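Local coordinates for protein peptidoglycan glycosyltransferase (Atopobium parvulum, PDB 4OVD) that belongs to the penicillin-binding proteins of bacteria, joining a dimerisation-type domain to a larger domain of the penicillin-binding transpeptidase family, at residues A[187-193]-A[209-215]; A[290-296]-A[491-497]; A[317-323]-A[354-359]. All blocks are in the same frame, centred on the assembly; numbering follows the deposited sequence.

Following the chain from the N terminus, interaction 1 (187-193 with 209-215) closes first, around a short loop of 15 residues, pairing two short strands at the surface in the small three-stranded sheet far from the chain's centre. Interaction 2 then opens and encloses interaction 3. It joins 290-296 to 491-497 and closes a loop of 194 residues, tying the segment before helix 298-307 to the outer strand 487-495 of the five-stranded sheet. Nested inside that loop, interaction 3 closes one of 30 residues and sets strands 316-319 and 322-325 against helix 353-364. The centres of interactions 2 and 3 lie about 20 Å apart; interaction 1 lies across the chain's centre from both.

Interaction 1. Residues A[187-193]-A[209-215]; sequences GTNGHMI and NITEAQN
The imidazole of His-191 meets Thr-211 at its edge and not over a face: methyl CG2 of Thr-211 lies near the ring plane, 3.7 Å from CD2 of His-191. The methyl takes the position between the backbone N and the carbonyl carbon of Thr-211, while OG1 stands anti to that N (chi1 -172°), so carbon rather than hydroxyl is offered to the ring. Val-54 of the neighbouring strand also touches the histidine.

His-191 and Thr-211 form a hydrogen-bonded antiparallel pair. His-191 N gives to Thr-211 O, and Thr-211 N returns a bond of 3.0 Å to His-191 O. The next residues are a non-hydrogen-bonded pair whose side chains lie on the other face: CG of selenomethionine Met-192 presses on CG1 of Ile-210 at a tight 3.5 Å, the two chains side by side. Beyond them, Ile-193 N reaches Asn-209 O at 3.0 Å, an almost straight bond (176°).

At the opposite end, Gln-214 N binds Thr-188 O at 2.7 Å. Glycine suits position 190 because a beta carbon there would run into Thr-211 O and Ala-213 N; the small Ala-213 CB packs 3.5 Å from Gly-190 N. The other edge of strand 190-192 bonds through Gly-190 to Leu-55 and through Met-192 to Ile-53, making it the middle strand of a three-stranded antiparallel sheet.

With most of its residues exposed, the pairing rests chiefly on main-chain amides and carbonyls, supplemented by the Met-192/Ile-210 contact on one face and the methyl-to-imidazole contact on the other.

Interaction 2. Residues A[290-296]-A[491-497]; sequences IYEPGSV and TGTGQQV
Glu-292 and Gln-495 lie side by side and point the same way, with OE1 of the glutamate 3.7 Å from CG of the glutamine. Glu-292 leaves its backbone with CG anti to N (chi1 -173°), and its extended chain carries the carboxylate to Tyr-504 OH and Gly-413 N, so this buried acid has partners for both oxygens. Behind the side chains the two residues form a single antiparallel bridge: Glu-292 N bonds Gln-495 O at 3.0 Å, and Gln-495 N bonds Glu-292 O in return.

That same Gln-495 O lies in the plane of the Tyr-291 ring, at its edge. Ile-290 and Val-497 instead cross at about a right angle, CG1 of the first 3.9 Å from CG2 of the second, and one water links Ile-290 O to Val-497 N.

This is the meeting of two signature sequences of penicillin-binding proteins: Ser-295 opens the Ser-x-x-Lys motif, and Thr-491 and Gly-492 belong to the Lys-Thr-Gly motif on the outer strand of the sheet. Ser-295 OG accepts the amide of Thr-493 at 3.0 Å, and the serine N makes a weak bond to Thr-493 O. At Gly-294 the backbone angles (phi 73°, psi -155°) would jam a beta carbon against Pro-293 O, and one would also hit Thr-493 O, so glycine is called for. Bare Gly-492 lets the strand approach Val-296, whose CB is 4.1 Å from Gly-492 CA.

Interaction 3. Residues A[317-323]-A[354-359]; sequences FNIPTEL and VGMAFL
Phe-358 reaches from helix 353-364 over Ile-319 and on to Phe-317, and the atoms from CB along one edge of the ring to CZ each meet a neighbour. Its CB touches Ile-319 CD1 at 4.0 Å and lies near Leu-323 CD2. With CG anti to the backbone N (chi1 170°), the ring swings out toward the strands, and there CG and CD1 of Phe-358 both sit against the CD1 methyl of Ile-319. That methyl lies over one face of the ring, 4.1 Å from its centroid, a CH-pi contact. Farther out, CE1 of Phe-358 comes to 3.5 Å from CD1 of Phe-317, and CZ approaches the same atom. The two rings are inclined at 52°, an oblique pairing. Phe-317 also turns to the helix through CE2, which meets Leu-359 CD2 at 4.0 Å.

The arrangement belongs to the transpeptidase-family domain of penicillin-binding proteins: the helix starts at the family's Ser-x-Asn motif, and strands 316-319 and 322-325, each from a two-stranded sheet, pass along its flank. Strand 317-319 and the helical segment run at 126° to each other. Met-347 of helix 344-350 touches Phe-317, Ile-319 and Leu-359, continuing the apolar layer.

One turn earlier, Val-354 serves the bend between the strands. Its CG1 meets Ile-319 CG2 at 3.6 Å and Pro-320 O at 3.5 Å, while CG2 faces Thr-321 O. A branched valine suits this place because its two methyls reach separate parts of the bend. The carbonyls of Ile-319 and Pro-320 are bonded by Arg-336. Leu-323 then closes the patch, CD2 lying 4.1 Å from Ala-357 CB.

Interaction 1. Residues A[187-193]-A[209-215]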
loop_
_atom_site.group_PDB
_atom_site.type_symbol
_atom_site.label_atom_id
_atom_site.label_comp_id
_atom_site.label_asym_id
_atom_site.label_seq_id
_atom_site.Cartn_x
_atom_site.Cartn_y
_atom_site.Cartn_z
ATOM N N GLY A 187 -20.585 -18.771 13.354
ATOM C CA GLY A 187 -21.123 -20.062 13.063
ATOM C C GLY A 187 -22.576 -19.813 13.069
ATOM O O GLY A 187 -23.010 -18.686 12.880
ATOM N N THR A 188 -23.297 -20.860 13.415
ATOM C CA THR A 188 -24.719 -20.832 13.525
ATOM C C THR A 188 -25.057 -21.385 14.878
ATOM O O THR A 188 -24.674 -22.520 15.205
ATOM C CB THR A 188 -25.343 -21.763 12.478
ATOM O OG1 THR A 188 -24.869 -21.383 11.176
ATOM C CG2 THR A 188 -26.858 -21.689 12.553
ATOM N N ASN A 189 -25.777 -20.610 15.662
ATOM C CA ASN A 189 -26.138 -21.065 16.970
ATOM C C ASN A 189 -27.036 -22.298 16.961
ATOM O O ASN A 189 -27.683 -22.580 15.955
ATOM C CB ASN A 189 -26.851 -19.957 17.689
ATOM C CG ASN A 189 -25.926 -18.829 18.086
ATOM O OD1 ASN A 189 -24.713 -19.017 18.272
ATOM N ND2 ASN A 189 -26.518 -17.671 18.336
ATOM N N GLY A 190 -27.003 -23.036 18.071
ATOM C CA GLY A 190 -27.858 -24.197 18.290
ATOM C C GLY A 190 -29.037 -23.763 19.147
ATOM O O GLY A 190 -29.092 -22.607 19.614
ATOM N N HIS A 191 -29.987 -24.673 19.355
ATOM C CA HIS A 191 -31.142 -24.392 20.185
ATOM C C HIS A 191 -31.657 -25.606 20.913
ATOM O O HIS A 191 -31.725 -26.681 20.338
ATOM C CB HIS A 191 -32.313 -23.863 19.343
ATOM C CG HIS A 191 -31.935 -22.740 18.446
ATOM N ND1 HIS A 191 -31.776 -21.452 18.904
ATOM C CD2 HIS A 191 -31.619 -22.721 17.129
ATOM C CE1 HIS A 191 -31.397 -20.680 17.901
ATOM N NE2 HIS A 191 -31.308 -21.423 16.810
HETATM N N MSE A 192 -32.008 -25.416 22.181
HETATM C CA MSE A 192 -32.625 -26.439 23.027
HETATM C C MSE A 192 -33.995 -25.835 23.198
HETATM O O MSE A 192 -34.134 -24.789 23.854
HETATM C CB MSE A 192 -32.038 -26.533 24.419
HETATM C CG MSE A 192 -31.121 -27.729 24.590
HETATM SE SE MSE A 192 -30.486 -27.585 26.429
HETATM C CE MSE A 192 -28.587 -27.969 26.093
ATOM N N ILE A 193 -34.994 -26.453 22.571
ATOM C CA ILE A 193 -36.393 -25.981 22.620
ATOM C C ILE A 193 -37.198 -26.503 23.840
ATOM O O ILE A 193 -37.410 -27.706 24.007
ATOM C CB ILE A 193 -37.089 -26.314 21.278
ATOM C CG1 ILE A 193 -36.363 -25.554 20.154
ATOM C CG2 ILE A 193 -38.570 -25.933 21.310
ATOM C CD1 ILE A 193 -36.819 -25.882 18.750
ATOM N N ASN A 209 -36.327 -31.142 21.857
ATOM C CA ASN A 209 -35.602 -31.036 20.586
ATOM C C ASN A 209 -34.423 -30.091 20.509
ATOM O O ASN A 209 -34.499 -28.945 20.886
ATOM C CB ASN A 209 -36.552 -30.831 19.419
ATOM C CG ASN A 209 -37.178 -32.131 18.969
ATOM O OD1 ASN A 209 -36.508 -32.985 18.373
ATOM N ND2 ASN A 209 -38.465 -32.307 19.277
ATOM N N ILE A 210 -33.326 -30.618 20.001
ATOM C CA ILE A 210 -32.059 -29.965 20.089
ATOM C C ILE A 210 -31.403 -29.950 18.746
ATOM O O ILE A 210 -31.384 -30.935 18.048
ATOM C CB ILE A 210 -31.168 -30.678 21.104
ATOM C CG1 ILE A 210 -31.720 -30.465 22.500
ATOM C CG2 ILE A 210 -29.764 -30.137 21.075
ATOM C CD1 ILE A 210 -31.558 -31.642 23.417
ATOM N N THR A 211 -30.861 -28.804 18.401
ATOM C CA THR A 211 -30.146 -28.651 17.169
ATOM C C THR A 211 -28.773 -28.100 17.470
ATOM O O THR A 211 -28.591 -27.276 18.332
ATOM C CB THR A 211 -30.901 -27.739 16.199
ATOM O OG1 THR A 211 -30.253 -27.760 14.929
ATOM C CG2 THR A 211 -30.933 -26.334 16.721
ATOM N N GLU A 212 -27.806 -28.590 16.747
ATOM C CA GLU A 212 -26.425 -28.295 17.025
ATOM C C GLU A 212 -25.976 -26.918 16.618
ATOM O O GLU A 212 -26.468 -26.357 15.660
ATOM C CB GLU A 212 -25.567 -29.306 16.278
ATOM C CG GLU A 212 -24.137 -29.358 16.745
ATOM C CD GLU A 212 -23.317 -30.268 15.877
ATOM O OE1 GLU A 212 -23.803 -30.505 14.743
ATOM O OE2 GLU A 212 -22.221 -30.731 16.325
ATOM N N ALA A 213 -25.065 -26.354 17.401
ATOM C CA ALA A 213 -24.436 -25.112 17.040
ATOM C C ALA A 213 -23.375 -25.513 16.015
ATOM O O ALA A 213 -22.780 -26.591 16.132
ATOM C CB ALA A 213 -23.772 -24.485 18.238
ATOM N N GLN A 214 -23.198 -24.729 14.953
ATOM C CA GLN A 214 -22.106 -25.017 13.998
ATOM C C GLN A 214 -21.127 -23.868 14.269
ATOM O O GLN A 214 -21.470 -22.702 14.077
ATOM C CB GLN A 214 -22.537 -25.026 12.509
ATOM C CG GLN A 214 -23.542 -26.098 12.082
ATOM C CD GLN A 214 -25.001 -25.731 12.366
ATOM O OE1 GLN A 214 -25.448 -24.616 12.079
ATOM N NE2 GLN A 214 -25.768 -26.695 12.870
ATOM N N ASN A 215 -19.944 -24.172 14.767
ATOM C CA ASN A 215 -18.940 -23.125 15.037
ATOM C C ASN A 215 -18.409 -22.555 13.729
ATOM O O ASN A 215 -18.530 -23.159 12.670
ATOM C CB ASN A 215 -17.828 -23.668 15.904
ATOM C CG ASN A 215 -18.355 -24.209 17.228
ATOM O OD1 ASN A 215 -17.927 -25.264 17.689
ATOM N ND2 ASN A 215 -19.343 -23.531 17.796
#

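Interaction 2. Residues A[290-296]-A[491-497]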
loop_
_atom_site.group_PDB
_atom_site.type_symbol
_atom_site.label_atom_id
_atom_site.label_comp_id
_atom_site.label_asym_id
_atom_site.label_seq_id
_atom_site.Cartn_x
_atom_site.Cartn_y
_atom_site.Cartn_z
ATOM N N ILE A 290 -7.739 8.361 0.593
ATOM C CA ILE A 290 -7.170 8.682 -0.716
ATOM C C ILE A 290 -6.352 9.942 -0.585
ATOM O O ILE A 290 -6.611 10.799 0.282
ATOM C CB ILE A 290 -8.196 8.858 -1.815
ATOM C CG1 ILE A 290 -9.092 10.061 -1.577
ATOM C CG2 ILE A 290 -9.062 7.575 -1.963
ATOM C CD1 ILE A 290 -10.102 10.218 -2.745
ATOM N N TYR A 291 -5.317 9.979 -1.415
ATOM C CA TYR A 291 -4.340 11.033 -1.411
ATOM C C TYR A 291 -3.919 11.273 -2.834
ATOM O O TYR A 291 -4.106 10.391 -3.683
ATOM C CB TYR A 291 -3.071 10.528 -0.676
ATOM C CG TYR A 291 -3.336 10.192 0.757
ATOM C CD1 TYR A 291 -3.343 11.184 1.745
ATOM C CD2 TYR A 291 -3.592 8.900 1.136
ATOM C CE1 TYR A 291 -3.649 10.887 3.053
ATOM C CE2 TYR A 291 -3.894 8.582 2.464
ATOM C CZ TYR A 291 -3.895 9.573 3.416
ATOM O OH TYR A 291 -4.227 9.235 4.710
ATOM N N GLU A 292 -3.333 12.440 -3.091
ATOM C CA GLU A 292 -2.698 12.713 -4.400
ATOM C C GLU A 292 -1.347 12.033 -4.188
ATOM O O GLU A 292 -0.627 12.389 -3.275
ATOM C CB GLU A 292 -2.574 14.199 -4.643
ATOM C CG GLU A 292 -2.109 14.485 -6.001
ATOM C CD GLU A 292 -2.099 15.950 -6.297
ATOM O OE1 GLU A 292 -1.198 16.655 -5.800
ATOM O OE2 GLU A 292 -2.914 16.336 -7.132
ATOM N N PRO A 293 -1.053 10.985 -4.986
ATOM C CA PRO A 293 0.109 10.165 -4.754
ATOM C C PRO A 293 1.402 10.872 -4.953
ATOM O O PRO A 293 2.339 10.589 -4.218
ATOM C CB PRO A 293 -0.078 8.992 -5.732
ATOM C CG PRO A 293 -0.943 9.518 -6.797
ATOM C CD PRO A 293 -1.866 10.473 -6.109
ATOM N N GLY A 294 1.486 11.811 -5.886
ATOM C CA GLY A 294 2.769 12.450 -6.006
ATOM C C GLY A 294 3.840 11.563 -6.648
ATOM O O GLY A 294 3.547 10.564 -7.330
ATOM N N SER A 295 5.080 11.867 -6.322
ATOM C CA SER A 295 6.228 11.290 -7.007
ATOM C C SER A 295 6.431 9.801 -6.952
ATOM O O SER A 295 7.056 9.233 -7.839
ATOM C CB SER A 295 7.474 12.162 -6.714
ATOM O OG SER A 295 7.559 12.395 -5.361
ATOM N N VAL A 296 5.831 9.128 -5.971
ATOM C CA VAL A 296 5.937 7.679 -5.935
ATOM C C VAL A 296 5.221 7.092 -7.214
ATOM O O VAL A 296 5.478 5.945 -7.683
ATOM C CB VAL A 296 5.390 7.288 -4.528
ATOM C CG1 VAL A 296 3.886 7.150 -4.507
ATOM C CG2 VAL A 296 6.058 6.106 -3.952
ATOM N N THR A 491 11.022 7.479 -3.456
ATOM C CA THR A 491 10.464 8.425 -2.538
ATOM C C THR A 491 9.300 9.143 -3.205
ATOM O O THR A 491 9.163 9.180 -4.403
ATOM C CB THR A 491 11.479 9.475 -2.161
ATOM O OG1 THR A 491 12.100 9.989 -3.350
ATOM C CG2 THR A 491 12.563 8.882 -1.251
ATOM N N GLY A 492 8.424 9.684 -2.392
ATOM C CA GLY A 492 7.343 10.440 -2.881
ATOM C C GLY A 492 6.962 11.542 -1.931
ATOM O O GLY A 492 7.100 11.412 -0.740
ATOM N N THR A 493 6.502 12.631 -2.522
ATOM C CA THR A 493 5.916 13.714 -1.863
ATOM C C THR A 493 4.523 13.777 -2.488
ATOM O O THR A 493 4.426 14.021 -3.680
ATOM C CB THR A 493 6.616 15.042 -2.178
ATOM O OG1 THR A 493 7.952 14.963 -1.719
ATOM C CG2 THR A 493 5.881 16.168 -1.458
ATOM N N GLY A 494 3.491 13.505 -1.693
ATOM C CA GLY A 494 2.121 13.544 -2.110
ATOM C C GLY A 494 1.309 14.588 -1.320
ATOM O O GLY A 494 1.869 15.421 -0.632
ATOM N N GLN A 495 -0.004 14.624 -1.500
ATOM C CA GLN A 495 -0.772 15.606 -0.779
ATOM C C GLN A 495 -2.076 15.095 -0.235
ATOM O O GLN A 495 -2.718 14.185 -0.776
ATOM C CB GLN A 495 -1.162 16.729 -1.709
ATOM C CG GLN A 495 -0.084 17.511 -2.399
ATOM C CD GLN A 495 0.448 18.641 -1.580
ATOM O OE1 GLN A 495 -0.199 19.163 -0.645
ATOM N NE2 GLN A 495 1.640 19.034 -1.915
ATOM N N GLN A 496 -2.494 15.723 0.841
ATOM C CA GLN A 496 -3.790 15.472 1.394
ATOM C C GLN A 496 -4.854 16.102 0.463
ATOM O O GLN A 496 -4.635 17.089 -0.234
ATOM C CB GLN A 496 -3.908 16.073 2.783
ATOM C CG GLN A 496 -3.016 15.276 3.703
ATOM C CD GLN A 496 -3.466 15.345 5.113
ATOM O OE1 GLN A 496 -3.711 16.440 5.659
ATOM N NE2 GLN A 496 -3.616 14.164 5.720
ATOM N N VAL A 497 -6.016 15.515 0.453
ATOM C CA VAL A 497 -7.093 16.015 -0.431
ATOM C C VAL A 497 -8.422 16.011 0.258
ATOM O O VAL A 497 -8.559 15.413 1.315
ATOM C CB VAL A 497 -7.218 15.103 -1.678
ATOM C CG1 VAL A 497 -5.879 15.028 -2.411
ATOM C CG2 VAL A 497 -7.723 13.714 -1.350
HETATM O O HOH W 1 -6.219 12.937 1.924
#

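Interaction 3. Residues A[317-323]-A[354-359]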
loop_
_atom_site.group_PDB
_atom_site.type_symbol
_atom_site.label_atom_id
_atom_site.label_comp_id
_atom_site.label_asym_id
_atom_site.label_seq_id
_atom_site.Cartn_x
_atom_site.Cartn_y
_atom_site.Cartn_z
ATOM N N PHE A 317 17.143 13.251 -22.723
ATOM C CA PHE A 317 16.376 14.411 -23.223
ATOM C C PHE A 317 16.791 15.705 -22.577
ATOM O O PHE A 317 17.319 15.742 -21.444
ATOM C CB PHE A 317 14.903 14.202 -22.949
ATOM C CG PHE A 317 14.379 12.916 -23.518
ATOM C CD1 PHE A 317 13.908 12.858 -24.813
ATOM C CD2 PHE A 317 14.378 11.776 -22.757
ATOM C CE1 PHE A 317 13.456 11.675 -25.341
ATOM C CE2 PHE A 317 13.965 10.568 -23.292
ATOM C CZ PHE A 317 13.468 10.536 -24.576
ATOM N N ASN A 318 16.639 16.776 -23.340
ATOM C CA ASN A 318 16.998 18.102 -22.846
ATOM C C ASN A 318 15.778 18.619 -22.042
ATOM O O ASN A 318 14.737 18.948 -22.584
ATOM C CB ASN A 318 17.385 19.030 -24.002
ATOM C CG ASN A 318 18.060 20.296 -23.514
ATOM O OD1 ASN A 318 19.149 20.274 -22.932
ATOM N ND2 ASN A 318 17.420 21.405 -23.749
ATOM N N ILE A 319 15.902 18.621 -20.732
ATOM C CA ILE A 319 14.747 18.979 -19.893
ATOM C C ILE A 319 14.810 20.449 -19.432
ATOM O O ILE A 319 15.767 20.828 -18.718
ATOM C CB ILE A 319 14.645 17.973 -18.734
ATOM C CG1 ILE A 319 14.495 16.493 -19.250
ATOM C CG2 ILE A 319 13.484 18.274 -17.795
ATOM C CD1 ILE A 319 13.271 16.225 -20.059
ATOM N N PRO A 320 13.790 21.275 -19.801
ATOM C CA PRO A 320 13.827 22.669 -19.354
ATOM C C PRO A 320 13.633 22.829 -17.870
ATOM O O PRO A 320 13.331 21.866 -17.161
ATOM C CB PRO A 320 12.681 23.346 -20.138
ATOM C CG PRO A 320 11.739 22.231 -20.438
ATOM C CD PRO A 320 12.549 20.969 -20.537
ATOM N N THR A 321 13.782 24.064 -17.383
ATOM C CA THR A 321 13.630 24.311 -15.927
ATOM C C THR A 321 12.208 24.243 -15.575
ATOM O O THR A 321 11.875 23.967 -14.438
ATOM C CB THR A 321 14.150 25.709 -15.498
ATOM O OG1 THR A 321 13.687 26.638 -16.469
ATOM C CG2 THR A 321 15.673 25.773 -15.527
ATOM N N GLU A 322 11.348 24.550 -16.534
ATOM C CA GLU A 322 9.933 24.516 -16.289
ATOM C C GLU A 322 9.266 24.149 -17.576
ATOM O O GLU A 322 9.893 24.284 -18.591
ATOM C CB GLU A 322 9.413 25.902 -15.860
ATOM C CG GLU A 322 9.695 26.999 -16.890
ATOM C CD GLU A 322 9.194 28.405 -16.477
ATOM O OE1 GLU A 322 8.777 28.602 -15.319
ATOM O OE2 GLU A 322 9.225 29.331 -17.322
ATOM N N LEU A 323 8.019 23.685 -17.505
ATOM C CA LEU A 323 7.242 23.333 -18.685
ATOM C C LEU A 323 5.809 23.773 -18.467
ATOM O O LEU A 323 5.282 23.607 -17.372
ATOM C CB LEU A 323 7.256 21.810 -18.889
ATOM C CG LEU A 323 6.539 21.193 -20.109
ATOM C CD1 LEU A 323 7.060 21.684 -21.453
ATOM C CD2 LEU A 323 6.659 19.676 -20.080
ATOM N N VAL A 354 9.280 17.934 -14.044
ATOM C CA VAL A 354 9.334 18.432 -15.395
ATOM C C VAL A 354 9.637 17.333 -16.414
ATOM O O VAL A 354 9.000 17.237 -17.445
ATOM C CB VAL A 354 10.358 19.555 -15.550
ATOM C CG1 VAL A 354 10.398 20.024 -17.005
ATOM C CG2 VAL A 354 9.951 20.761 -14.703
ATOM N N GLY A 355 10.578 16.476 -16.080
ATOM C CA GLY A 355 10.981 15.386 -16.984
ATOM C C GLY A 355 9.803 14.438 -17.178
ATOM O O GLY A 355 9.564 13.986 -18.311
HETATM N N MSE A 356 9.098 14.089 -16.084
HETATM C CA MSE A 356 7.929 13.210 -16.196
HETATM C C MSE A 356 6.849 13.782 -17.082
HETATM O O MSE A 356 6.285 13.117 -17.999
HETATM C CB MSE A 356 7.358 12.969 -14.824
HETATM C CG MSE A 356 8.119 12.047 -13.920
HETATM SE SE MSE A 356 8.515 10.296 -14.665
HETATM C CE MSE A 356 10.350 10.464 -15.054
ATOM N N ALA A 357 6.591 15.059 -16.913
ATOM C CA ALA A 357 5.519 15.685 -17.741
ATOM C C ALA A 357 5.985 15.728 -19.185
ATOM O O ALA A 357 5.182 15.671 -20.098
ATOM C CB ALA A 357 5.238 17.088 -17.275
ATOM N N PHE A 358 7.267 15.954 -19.399
ATOM C CA PHE A 358 7.800 15.963 -20.733
ATOM C C PHE A 358 7.610 14.581 -21.361
ATOM O O PHE A 358 7.108 14.436 -22.513
ATOM C CB PHE A 358 9.279 16.313 -20.704
ATOM C CG PHE A 358 9.958 16.114 -22.008
ATOM C CD1 PHE A 358 10.517 14.877 -22.318
ATOM C CD2 PHE A 358 10.110 17.163 -22.907
ATOM C CE1 PHE A 358 11.152 14.663 -23.532
ATOM C CE2 PHE A 358 10.762 16.948 -24.117
ATOM C CZ PHE A 358 11.258 15.676 -24.439
ATOM N N LEU A 359 7.929 13.554 -20.585
ATOM C CA LEU A 359 7.826 12.190 -21.137
ATOM C C LEU A 359 6.414 11.885 -21.532
ATOM O O LEU A 359 6.144 11.412 -22.632
ATOM C CB LEU A 359 8.330 11.159 -20.149
ATOM C CG LEU A 359 9.835 11.131 -19.855
ATOM C CD1 LEU A 359 10.067 10.049 -18.835
ATOM C CD2 LEU A 359 10.620 10.856 -21.134
#